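PDB 3FOT: trichothecene 15-O-acetyltransferase TRI3 from Fusarium sporotrichioides, which acetylates the 15-hydroxyl group of trichothecene intermediates such as 15-deacetylcalonectrin during biosynthesis of T-2 toxin. Local coordinates for residues P404-Q407 with A408-L411. Residues are numbered along the deposited sequence; the frame is centred on the assembly and turned at random.
Sequences PFLQ and ALGL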
loop_
_atom_site.group_PDB
_atom_site.type_symbol
_atom_site.label_atom_id
_atom_site.label_comp_id
_atom_site.label_asym_id
_atom_site.label_seq_id
_atom_site.Cartn_x
_atom_site.Cartn_y
_atom_site.Cartn_z
ATOM N N PRO A 404 15.890 -15.412 -9.967
ATOM C CA PRO A 404 16.323 -14.111 -10.470
ATOM C C PRO A 404 15.371 -13.425 -11.456
ATOM O O PRO A 404 15.479 -12.227 -11.647
ATOM C CB PRO A 404 17.669 -14.425 -11.152
ATOM C CG PRO A 404 18.119 -15.690 -10.506
ATOM C CD PRO A 404 16.848 -16.468 -10.360
ATOM N N PHE A 405 14.465 -14.169 -12.077
ATOM C CA PHE A 405 13.530 -13.565 -13.016
ATOM C C PHE A 405 12.212 -13.101 -12.380
ATOM O O PHE A 405 11.297 -12.681 -13.093
ATOM C CB PHE A 405 13.290 -14.442 -14.270
ATOM C CG PHE A 405 12.680 -15.815 -13.997
ATOM C CD1 PHE A 405 11.530 -15.972 -13.205
ATOM C CD2 PHE A 405 13.239 -16.956 -14.596
ATOM C CE1 PHE A 405 10.988 -17.233 -12.978
ATOM C CE2 PHE A 405 12.692 -18.224 -14.385
ATOM C CZ PHE A 405 11.555 -18.364 -13.581
ATOM N N LEU A 406 12.127 -13.154 -11.050
ATOM C CA LEU A 406 10.814 -12.942 -10.394
ATOM C C LEU A 406 10.154 -11.602 -10.729
ATOM O O LEU A 406 8.940 -11.562 -10.989
ATOM C CB LEU A 406 10.862 -13.185 -8.876
ATOM C CG LEU A 406 9.443 -13.376 -8.301
ATOM C CD1 LEU A 406 8.775 -14.677 -8.778
ATOM C CD2 LEU A 406 9.445 -13.268 -6.769
ATOM N N GLN A 407 10.925 -10.508 -10.759
ATOM C CA GLN A 407 10.301 -9.212 -11.087
ATOM C C GLN A 407 9.771 -9.205 -12.512
ATOM O O GLN A 407 8.657 -8.734 -12.756
ATOM C CB GLN A 407 11.205 -8.005 -10.802
ATOM C CG GLN A 407 10.521 -6.646 -11.081
ATOM C CD GLN A 407 9.228 -6.418 -10.266
ATOM O OE1 GLN A 407 9.110 -6.861 -9.126
ATOM N NE2 GLN A 407 8.267 -5.721 -10.865
ATOM N N ALA A 408 10.542 -9.761 -13.451
ATOM C CA ALA A 408 10.053 -9.886 -14.828
ATOM C C ALA A 408 8.756 -10.704 -14.901
ATOM O O ALA A 408 7.853 -10.392 -15.687
ATOM C CB ALA A 408 11.144 -10.519 -15.744
ATOM N N LEU A 409 8.677 -11.749 -14.083
ATOM C CA LEU A 409 7.500 -12.630 -14.052
ATOM C C LEU A 409 6.291 -11.853 -13.539
ATOM O O LEU A 409 5.207 -11.999 -14.070
ATOM C CB LEU A 409 7.758 -13.868 -13.185
ATOM C CG LEU A 409 6.617 -14.860 -12.915
ATOM C CD1 LEU A 409 7.115 -16.319 -12.764
ATOM C CD2 LEU A 409 5.870 -14.450 -11.632
ATOM N N GLY A 410 6.496 -11.060 -12.487
ATOM C CA GLY A 410 5.423 -10.215 -11.926
ATOM C C GLY A 410 4.813 -9.326 -12.988
ATOM O O GLY A 410 3.599 -9.257 -13.133
ATOM N N LEU A 411 5.662 -8.638 -13.739
ATOM C CA LEU A 411 5.189 -7.706 -14.753
ATOM C C LEU A 411 4.340 -8.444 -15.782
ATOM O O LEU A 411 3.266 -7.998 -16.160
ATOM C CB LEU A 411 6.372 -6.996 -15.424
ATOM C CG LEU A 411 7.251 -6.145 -14.501
ATOM C CD1 LEU A 411 8.422 -5.580 -15.303
ATOM C CD2 LEU A 411 6.457 -5.027 -13.811
HETATM O O HOH W 1 13.567 -10.109 -12.392
#
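Leu406 O accepts two hydrogen bonds, one from Gly410 N at 2.9 Å along the helix and one from the hydroxyl OG1 of Thr359 beside it. The first is the i to i+4 bond of an alpha-helix. Equivalent bonds join Leu409 N to Phe405 O at 3.0 Å and Leu411 N to Gln407 O at 3.2 Å, forming the opening turn of helix 406-423. Phe405 occupies the N-cap position, and a water bridges the turn there, donating to Pro404 O and accepting from Ala408 N at 3.2 Å.

The two methyls of Leu409 each touch a different apolar side chain at the helix start. Its CD1 meets Phe405 CE1 obliquely at 4.0 Å, while CD2 reaches Leu406 CD1 at 4.1 Å. The Phe405 ring also meets Phe248 edge-to-face. Helix 246-264 thus packs against Phe405 and Leu409, whereas Trp400 of helix 379-401 touches Leu406 and Leu409.

Gln407 starts with CG anti to the backbone N (chi1 -177°) and then bends at chi2 (58°), bringing its amide nitrogen against a Leu411 methyl, the two side chains crossing at an angle. NE2 approaches Leu411 CD2 at 3.5 Å, a van der Waals contact, and donates a hydrogen bond to Gln358 O. The buried amide nitrogen is therefore satisfied by a backbone carbonyl while an isobutyl group packs against it.

Gly410 lies close to His414, one helical turn further on, which binds 15-deacetylcalonectrin. Together, the bonds from Thr359 OG1 and to Gln358 O tie the start of this substrate-binding helix to the neighbouring 358-365 strand, while apolar packing joins it to two other helices.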